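Local atomic coordinates of twitching motility protein PilT (Aquifex aeolicus, PDB entry 2EYU), a protein that probably uses ATP hydrolysis to power retraction of the bacterial type IV pilus, the movement that underlies twitching motility. Residues A[25-30]-A[124-129]; A[56-61]-A[100-105]; A[90-95]-A[113-118]. The protein carries 1 engineered substitution. One frame throughout, in Å; residues are numbered along the deposited sequence.

Interaction 1: A[25-30]-A[124-129]; sequences MGLILV and HLVFGT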
loop_
_atom_site.group_PDB
_atom_site.type_symbol
_atom_site.label_atom_id
_atom_site.label_comp_id
_atom_site.label_asym_id
_atom_site.label_seq_id
_atom_site.Cartn_x
_atom_site.Cartn_y
_atom_site.Cartn_z
HETATM N N MSE A 25 -1.576 -3.328 -14.518
HETATM C CA MSE A 25 -0.368 -2.516 -14.347
HETATM C C MSE A 25 -0.635 -1.424 -13.314
HETATM O O MSE A 25 -1.771 -1.271 -12.864
HETATM C CB MSE A 25 0.156 -1.879 -15.640
HETATM C CG MSE A 25 -0.787 -0.822 -16.208
HETATM SE SE MSE A 25 -0.028 0.086 -17.739
HETATM C CE MSE A 25 -0.338 -1.444 -18.884
ATOM N N GLY A 26 0.421 -0.691 -12.933
ATOM C CA GLY A 26 0.164 0.388 -12.000
ATOM C C GLY A 26 0.731 0.087 -10.624
ATOM O O GLY A 26 1.289 -1.000 -10.440
ATOM N N LEU A 27 0.566 1.050 -9.728
ATOM C CA LEU A 27 1.266 0.952 -8.441
ATOM C C LEU A 27 0.367 0.715 -7.240
ATOM O O LEU A 27 -0.644 1.356 -6.973
ATOM C CB LEU A 27 2.087 2.242 -8.281
ATOM C CG LEU A 27 2.999 2.277 -7.054
ATOM C CD1 LEU A 27 4.238 1.416 -7.292
ATOM C CD2 LEU A 27 3.370 3.716 -6.734
ATOM N N ILE A 28 0.722 -0.289 -6.429
ATOM C CA ILE A 28 -0.026 -0.566 -5.199
ATOM C C ILE A 28 0.922 -0.333 -4.021
ATOM O O ILE A 28 1.983 -0.959 -4.058
ATOM C CB ILE A 28 -0.526 -2.005 -5.103
ATOM C CG1 ILE A 28 -1.626 -2.332 -6.117
ATOM C CG2 ILE A 28 -0.963 -2.331 -3.678
ATOM C CD1 ILE A 28 -1.827 -3.808 -6.376
ATOM N N LEU A 29 0.569 0.496 -3.050
ATOM C CA LEU A 29 1.468 0.758 -1.936
ATOM C C LEU A 29 0.882 0.311 -0.612
ATOM O O LEU A 29 -0.305 0.542 -0.372
ATOM C CB LEU A 29 1.747 2.253 -1.827
ATOM C CG LEU A 29 2.283 2.925 -3.093
ATOM C CD1 LEU A 29 2.586 4.390 -2.833
ATOM C CD2 LEU A 29 3.513 2.203 -3.583
ATOM N N VAL A 30 1.707 -0.331 0.226
ATOM C CA VAL A 30 1.150 -0.735 1.535
ATOM C C VAL A 30 2.067 -0.137 2.588
ATOM O O VAL A 30 3.286 -0.373 2.539
ATOM C CB VAL A 30 1.028 -2.257 1.647
ATOM C CG1 VAL A 30 0.638 -2.691 3.042
ATOM C CG2 VAL A 30 -0.033 -2.761 0.671
ATOM N N HIS A 124 3.382 -3.054 -16.010
ATOM C CA HIS A 124 3.586 -3.988 -14.911
ATOM C C HIS A 124 2.860 -3.546 -13.652
ATOM O O HIS A 124 2.727 -2.351 -13.417
ATOM C CB HIS A 124 5.080 -4.126 -14.592
ATOM C CG HIS A 124 5.922 -4.347 -15.806
ATOM N ND1 HIS A 124 6.446 -3.317 -16.559
ATOM C CD2 HIS A 124 6.325 -5.495 -16.402
ATOM C CE1 HIS A 124 7.139 -3.820 -17.566
ATOM N NE2 HIS A 124 7.084 -5.137 -17.490
ATOM N N LEU A 125 2.449 -4.545 -12.878
ATOM C CA LEU A 125 1.800 -4.329 -11.594
ATOM C C LEU A 125 2.892 -4.204 -10.543
ATOM O O LEU A 125 3.711 -5.115 -10.384
ATOM C CB LEU A 125 0.835 -5.458 -11.248
ATOM C CG LEU A 125 -0.019 -5.194 -9.999
ATOM C CD1 LEU A 125 -0.829 -3.917 -10.153
ATOM C CD2 LEU A 125 -0.962 -6.350 -9.707
ATOM N N VAL A 126 2.934 -3.074 -9.837
ATOM C CA VAL A 126 4.046 -2.876 -8.911
ATOM C C VAL A 126 3.548 -2.742 -7.475
ATOM O O VAL A 126 2.728 -1.888 -7.179
ATOM C CB VAL A 126 4.892 -1.655 -9.298
ATOM C CG1 VAL A 126 6.042 -1.475 -8.315
ATOM C CG2 VAL A 126 5.440 -1.807 -10.715
ATOM N N PHE A 127 4.024 -3.604 -6.576
ATOM C CA PHE A 127 3.817 -3.451 -5.143
ATOM C C PHE A 127 5.050 -2.796 -4.526
ATOM O O PHE A 127 6.202 -3.113 -4.849
ATOM C CB PHE A 127 3.610 -4.801 -4.432
ATOM C CG PHE A 127 2.276 -5.469 -4.706
ATOM C CD1 PHE A 127 2.057 -6.087 -5.931
ATOM C CD2 PHE A 127 1.273 -5.479 -3.753
ATOM C CE1 PHE A 127 0.840 -6.695 -6.191
ATOM C CE2 PHE A 127 0.055 -6.076 -4.013
ATOM C CZ PHE A 127 -0.162 -6.685 -5.238
ATOM N N GLY A 128 4.831 -1.851 -3.610
ATOM C CA GLY A 128 5.938 -1.339 -2.835
ATOM C C GLY A 128 5.508 -1.067 -1.409
ATOM O O GLY A 128 4.324 -1.061 -1.079
ATOM N N THR A 129 6.478 -0.845 -0.519
ATOM C CA THR A 129 6.143 -0.459 0.834
ATOM C C THR A 129 6.905 0.817 1.197
ATOM O O THR A 129 8.016 1.052 0.709
ATOM C CB THR A 129 6.482 -1.467 1.956
ATOM O OG1 THR A 129 7.893 -1.734 1.910
ATOM C CG2 THR A 129 5.761 -2.789 1.796
#
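I28 lies against the ring of F127, the two side chains running side by side and pointing the same way from neighbouring parallel strands. The CD1 atom of I28 sits over one ring face, 3.9 Å from the centroid of the F127 ring and 28° off its normal, which meets the criteria of a CH-pi contact. The ring atom nearest to I28 CD1 is F127 CZ, at 3.5 Å. Because CG1 of I28 is anti to the carbonyl carbon (chi1 -69°), CG2 is anti to the backbone N and touches F127 CD2 at 3.9 Å. L125 extends this apolar row, its CD1 lying 3.9 Å from I28 CD1. On the other face of the sheet L27 CD1 packs on V126 CG1 at 3.6 Å. An alanine at F127 would probably leave the CD1 and CG2 methyls of I28 without their flat partner and open a gap toward I42 and M45 of helix 38-52.

Five backbone hydrogen bonds join the strands. I28 N to V126 O is short, 2.7 Å, and nearly straight, with an N-H...O angle of 174°. G26, V126, I28 and G128 each donate and accept across the contact, as in a parallel pairing; G26 N reaches H124 O from above the carbonyl plane. Between these bonds come CA-H...O contacts, among them F127 CA to I28 O at 3.3 Å. The backbone angles of G26 leave no room for a side chain, which would press on the preceding carbonyl oxygen.

Strand 26-31 leads into a sequence that fits a Walker A P-loop, and T129 touches its K38. Strand 125-130 lies between this strand and strand 101-104, the inserted-strand order of RecA-like (ASCE) P-loop NTPases.

Interaction 2: A[56-61]-A[100-105]; sequences HIITIE and DVIFVG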
loop_
_atom_site.group_PDB
_atom_site.type_symbol
_atom_site.label_atom_id
_atom_site.label_comp_id
_atom_site.label_asym_id
_atom_site.label_seq_id
_atom_site.Cartn_x
_atom_site.Cartn_y
_atom_site.Cartn_z
ATOM N N HIS A 56 4.411 -14.565 -14.024
ATOM C CA HIS A 56 5.797 -14.459 -13.605
ATOM C C HIS A 56 5.875 -13.391 -12.506
ATOM O O HIS A 56 5.468 -12.252 -12.787
ATOM C CB HIS A 56 6.730 -14.075 -14.730
ATOM C CG HIS A 56 8.181 -14.178 -14.402
ATOM N ND1 HIS A 56 8.654 -14.679 -13.202
ATOM C CD2 HIS A 56 9.272 -13.844 -15.131
ATOM C CE1 HIS A 56 9.971 -14.640 -13.207
ATOM N NE2 HIS A 56 10.376 -14.141 -14.364
ATOM N N ILE A 57 6.353 -13.765 -11.317
ATOM C CA ILE A 57 6.332 -12.768 -10.226
ATOM C C ILE A 57 7.752 -12.553 -9.722
ATOM O O ILE A 57 8.487 -13.488 -9.417
ATOM C CB ILE A 57 5.387 -13.157 -9.080
ATOM C CG1 ILE A 57 3.902 -13.305 -9.411
ATOM C CG2 ILE A 57 5.432 -12.161 -7.914
ATOM C CD1 ILE A 57 3.060 -13.786 -8.238
ATOM N N ILE A 58 8.186 -11.289 -9.640
ATOM C CA ILE A 58 9.565 -11.105 -9.187
ATOM C C ILE A 58 9.531 -10.265 -7.920
ATOM O O ILE A 58 8.839 -9.238 -7.851
ATOM C CB ILE A 58 10.442 -10.464 -10.270
ATOM C CG1 ILE A 58 10.575 -11.335 -11.532
ATOM C CG2 ILE A 58 11.812 -10.076 -9.738
ATOM C CD1 ILE A 58 11.769 -10.987 -12.389
ATOM N N THR A 59 10.276 -10.715 -6.914
ATOM C CA THR A 59 10.315 -10.023 -5.620
ATOM C C THR A 59 11.742 -9.594 -5.301
ATOM O O THR A 59 12.699 -10.273 -5.661
ATOM C CB THR A 59 9.790 -10.925 -4.488
ATOM O OG1 THR A 59 10.092 -12.290 -4.811
ATOM C CG2 THR A 59 8.276 -10.867 -4.366
ATOM N N ILE A 60 11.878 -8.458 -4.647
ATOM C CA ILE A 60 13.093 -7.805 -4.218
ATOM C C ILE A 60 12.922 -7.384 -2.755
ATOM O O ILE A 60 12.211 -6.390 -2.577
ATOM C CB ILE A 60 13.347 -6.542 -5.050
ATOM C CG1 ILE A 60 13.318 -6.794 -6.566
ATOM C CG2 ILE A 60 14.633 -5.846 -4.641
ATOM C CD1 ILE A 60 12.976 -5.518 -7.312
ATOM N N GLU A 61 13.500 -8.085 -1.791
ATOM C CA GLU A 61 13.240 -7.883 -0.368
ATOM C C GLU A 61 14.541 -7.825 0.421
ATOM O O GLU A 61 15.506 -8.517 0.092
ATOM C CB GLU A 61 12.332 -8.990 0.180
ATOM C CG GLU A 61 11.070 -9.246 -0.622
ATOM C CD GLU A 61 10.330 -10.522 -0.305
ATOM O OE1 GLU A 61 9.854 -10.688 0.838
ATOM O OE2 GLU A 61 10.179 -11.401 -1.188
ATOM N N ASP A 100 5.001 -10.091 -14.775
ATOM C CA ASP A 100 3.638 -9.581 -14.654
ATOM C C ASP A 100 3.473 -8.703 -13.416
ATOM O O ASP A 100 2.602 -7.840 -13.380
ATOM C CB ASP A 100 2.617 -10.702 -14.517
ATOM C CG ASP A 100 2.534 -11.598 -15.729
ATOM O OD1 ASP A 100 1.815 -11.180 -16.659
ATOM O OD2 ASP A 100 3.180 -12.663 -15.686
ATOM N N VAL A 101 4.323 -9.021 -12.447
ATOM C CA VAL A 101 4.259 -8.419 -11.128
ATOM C C VAL A 101 5.685 -8.242 -10.603
ATOM O O VAL A 101 6.498 -9.139 -10.765
ATOM C CB VAL A 101 3.498 -9.265 -10.109
ATOM C CG1 VAL A 101 3.626 -8.642 -8.717
ATOM C CG2 VAL A 101 2.018 -9.421 -10.449
ATOM N N ILE A 102 5.960 -7.105 -9.986
ATOM C CA ILE A 102 7.214 -6.960 -9.255
ATOM C C ILE A 102 6.913 -6.444 -7.850
ATOM O O ILE A 102 6.071 -5.559 -7.709
ATOM C CB ILE A 102 8.193 -5.946 -9.851
ATOM C CG1 ILE A 102 9.438 -5.719 -8.989
ATOM C CG2 ILE A 102 7.483 -4.629 -10.080
ATOM C CD1 ILE A 102 10.720 -6.240 -9.605
ATOM N N PHE A 103 7.608 -6.945 -6.833
ATOM C CA PHE A 103 7.407 -6.315 -5.509
ATOM C C PHE A 103 8.765 -5.732 -5.119
ATOM O O PHE A 103 9.723 -6.505 -5.092
ATOM C CB PHE A 103 6.827 -7.331 -4.541
ATOM C CG PHE A 103 6.900 -6.984 -3.061
ATOM C CD1 PHE A 103 6.668 -5.713 -2.580
ATOM C CD2 PHE A 103 7.223 -7.985 -2.149
ATOM C CE1 PHE A 103 6.752 -5.421 -1.227
ATOM C CE2 PHE A 103 7.308 -7.706 -0.799
ATOM C CZ PHE A 103 7.087 -6.425 -0.339
ATOM N N VAL A 104 8.817 -4.432 -4.874
ATOM C CA VAL A 104 9.973 -3.684 -4.422
ATOM C C VAL A 104 9.838 -3.382 -2.926
ATOM O O VAL A 104 9.034 -2.557 -2.483
ATOM C CB VAL A 104 10.181 -2.362 -5.175
ATOM C CG1 VAL A 104 8.995 -1.428 -5.042
ATOM C CG2 VAL A 104 11.447 -1.671 -4.686
ATOM N N GLY A 105 10.649 -4.084 -2.150
ATOM C CA GLY A 105 10.542 -4.078 -0.708
ATOM C C GLY A 105 10.545 -2.698 -0.098
ATOM O O GLY A 105 9.839 -2.401 0.868
#
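The ring of F103 meets T59 at its edge: T59 CG2 lies in the ring plane, 3.8 Å from F103 CD2. Above one face, displaced toward the rim, stands the backbone N of G105. E61 crosses F103 at about a right angle, its CG 4.1 Å from F103 CE2 and its carboxylate turned 45° from the ring.

The second flat group at work is the carboxylate of D100, whose OD2 accepts H56 N at 2.8 Å through the lone pair turned away from the other oxygen. H56 O in turn accepts D100 N at 3.0 Å, so the pairing starts with a bond in each direction. Farther along, I58 N, F103 N, I60 N and G105 N supply the regular parallel bonds; the last, to I60 O, measures 2.8 Å. The backbone of G105 lies close to I60 O, with little room there for a CB.

On the side of the sheet opposite F103 and T59, I60 CD1 and I102 CD1 stand only 3.3 Å apart, a tight contact. CG1 of I102 is anti to the backbone N (chi1 174°) and itself approaches I60 CD1, at 3.9 Å.

Helix 38-52 packs on the F103 and I57 face through I42, I46 and I49, while F87 and A94 of helix 87-97 cover I58, I60, I102 and V104. Beyond strand 56-61, strand 74-79 takes the T59 hydroxyl at N76 O.

Interaction 3: A[90-95]-A[113-118]; sequences ALRAAL and VETALR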
loop_
_atom_site.group_PDB
_atom_site.type_symbol
_atom_site.label_atom_id
_atom_site.label_comp_id
_atom_site.label_asym_id
_atom_site.label_seq_id
_atom_site.Cartn_x
_atom_site.Cartn_y
_atom_site.Cartn_z
ATOM N N ALA A 90 18.808 -4.269 -8.940
ATOM C CA ALA A 90 17.890 -5.385 -9.046
ATOM C C ALA A 90 16.561 -4.992 -9.659
ATOM O O ALA A 90 15.854 -5.745 -10.334
ATOM C CB ALA A 90 17.616 -5.955 -7.658
ATOM N N LEU A 91 16.152 -3.742 -9.402
ATOM C CA LEU A 91 14.816 -3.447 -9.958
ATOM C C LEU A 91 14.921 -3.371 -11.473
ATOM O O LEU A 91 14.165 -3.994 -12.222
ATOM C CB LEU A 91 14.295 -2.181 -9.320
ATOM C CG LEU A 91 12.849 -2.151 -8.835
ATOM C CD1 LEU A 91 12.488 -0.729 -8.424
ATOM C CD2 LEU A 91 11.903 -2.668 -9.905
ATOM N N ARG A 92 15.898 -2.599 -11.955
ATOM C CA ARG A 92 16.024 -2.463 -13.407
ATOM C C ARG A 92 16.317 -3.792 -14.092
ATOM O O ARG A 92 16.027 -3.954 -15.282
ATOM C CB ARG A 92 17.085 -1.415 -13.757
ATOM C CG ARG A 92 16.513 -0.276 -14.599
ATOM C CD ARG A 92 17.522 0.861 -14.737
ATOM N NE ARG A 92 18.581 0.510 -15.679
ATOM C CZ ARG A 92 19.416 1.350 -16.274
ATOM N NH1 ARG A 92 19.355 2.655 -16.045
ATOM N NH2 ARG A 92 20.342 0.903 -17.122
ATOM N N ALA A 93 16.869 -4.753 -13.374
ATOM C CA ALA A 93 17.121 -6.102 -13.876
ATOM C C ALA A 93 15.845 -6.914 -13.974
ATOM O O ALA A 93 15.525 -7.565 -14.970
ATOM C CB ALA A 93 18.146 -6.782 -12.972
ATOM N N ALA A 94 14.996 -6.912 -12.939
ATOM C CA ALA A 94 13.676 -7.521 -13.119
ATOM C C ALA A 94 12.897 -6.885 -14.261
ATOM O O ALA A 94 12.113 -7.504 -14.987
ATOM C CB ALA A 94 12.869 -7.371 -11.835
ATOM N N LEU A 95 13.087 -5.574 -14.429
ATOM C CA LEU A 95 12.256 -4.835 -15.375
ATOM C C LEU A 95 12.372 -5.379 -16.789
ATOM O O LEU A 95 11.360 -5.688 -17.413
ATOM C CB LEU A 95 12.623 -3.342 -15.364
ATOM C CG LEU A 95 11.574 -2.471 -14.666
ATOM C CD1 LEU A 95 11.562 -2.800 -13.181
ATOM C CD2 LEU A 95 11.801 -0.991 -14.912
ATOM N N VAL A 113 12.533 4.596 -6.584
ATOM C CA VAL A 113 11.222 5.184 -6.806
ATOM C C VAL A 113 10.969 5.506 -8.277
ATOM O O VAL A 113 9.898 5.246 -8.833
ATOM C CB VAL A 113 11.103 6.497 -6.014
ATOM C CG1 VAL A 113 9.754 7.123 -6.338
ATOM C CG2 VAL A 113 11.227 6.276 -4.521
ATOM N N GLU A 114 11.964 6.118 -8.919
ATOM C CA GLU A 114 11.828 6.456 -10.338
ATOM C C GLU A 114 11.716 5.179 -11.150
ATOM O O GLU A 114 10.944 5.025 -12.101
ATOM C CB GLU A 114 12.995 7.305 -10.842
ATOM C CG GLU A 114 12.598 8.388 -11.823
ATOM C CD GLU A 114 11.776 7.908 -12.999
ATOM O OE1 GLU A 114 10.543 7.739 -12.867
ATOM O OE2 GLU A 114 12.360 7.707 -14.086
ATOM N N THR A 115 12.494 4.161 -10.778
ATOM C CA THR A 115 12.329 2.950 -11.591
ATOM C C THR A 115 10.962 2.335 -11.325
ATOM O O THR A 115 10.325 1.834 -12.252
ATOM C CB THR A 115 13.433 1.910 -11.350
ATOM O OG1 THR A 115 14.723 2.512 -11.511
ATOM C CG2 THR A 115 13.337 0.813 -12.398
ATOM N N ALA A 116 10.496 2.362 -10.073
ATOM C CA ALA A 116 9.196 1.793 -9.792
ATOM C C ALA A 116 8.090 2.429 -10.645
ATOM O O ALA A 116 7.210 1.705 -11.099
ATOM C CB ALA A 116 8.782 1.992 -8.342
ATOM N N LEU A 117 8.137 3.743 -10.770
ATOM C CA LEU A 117 7.154 4.507 -11.540
ATOM C C LEU A 117 7.186 4.107 -13.002
ATOM O O LEU A 117 6.170 4.029 -13.686
ATOM C CB LEU A 117 7.413 6.008 -11.462
ATOM C CG LEU A 117 6.917 6.806 -10.267
ATOM C CD1 LEU A 117 8.063 7.499 -9.537
ATOM C CD2 LEU A 117 5.910 7.859 -10.712
ATOM N N ARG A 118 8.392 3.851 -13.526
ATOM C CA ARG A 118 8.373 3.536 -14.966
ATOM C C ARG A 118 7.820 2.124 -15.150
ATOM O O ARG A 118 7.020 1.889 -16.069
ATOM C CB ARG A 118 9.741 3.708 -15.617
ATOM C CG ARG A 118 10.143 5.171 -15.788
ATOM C CD ARG A 118 9.914 5.676 -17.207
ATOM N NE ARG A 118 8.945 6.771 -17.248
ATOM C CZ ARG A 118 9.240 8.020 -16.902
ATOM N NH1 ARG A 118 8.320 8.973 -16.957
ATOM N NH2 ARG A 118 10.478 8.304 -16.490
#
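T115 meets three side chains of the facing helix, and it has the most surface buried here, 80 Å². Its methyl does much of the touching: T115 CG2 lies 3.5 Å from L95 CD2, tighter than usual for two carbons, and 4.0 Å from R92 CG, where the two side chains cross at about a right angle. The torsion explains the split between the two branches. OG1 is anti to the carbonyl carbon (chi1 -53°) and bonds to E111 O in its own helix, whereas CG2, anti to the backbone N, is the branch presented to R92 and L95. The polar end of T115 is therefore satisfied within its helix, and the contact across is apolar.

L91, with 48 Å² buried, slides past T115 in the opposite direction. L91 CD1 comes 4.1 Å from T115 CB and then reaches the backbone beyond, at 4.0 Å from A116 N. The same side chain also touches I60, I102 and V104, which places it at the floor of the helix pair, against the sheet.

L95 contributes 34 Å². Its two methyls both approach T115 CG2, CD1 at 4.1 Å being the looser, and its side chain also touches A119 one turn farther on.

The short helix axes come within 9.9 Å at an angle of 16°, so the helices run nearly parallel, with the same chain direction. Two such helices side by side on one face of a parallel sheet, one before and one after strand 101-104, are characteristic of the alternating strand-helix units of a three-layer alpha/beta P-loop NTPase fold.

Interactions 1 and 2 are neighbouring pairs in one sheet, centres about 9 Å apart, joined where strand 101-104 meets strand 125-130: I102 N lies 3.0 Å from L125 O and V104 N 2.9 Å from F127 O, probable hydrogen bonds both. Interaction 3 belongs to the helices on the I102 and V126 side of the sheet. It presses on interaction 2 more closely, with A94 CB 3.3 Å from I102 CD1 and L91 CG 3.7 Å from I60 CD1, than on interaction 1, where A116 O and V126 CG2 are 4.0 Å apart. The probable P-loop follows strand 26-31; T129 of interaction 1 touches it, F103 of interaction 2 lies near it, and helix 38-52 covers the sheet face away from interaction 3.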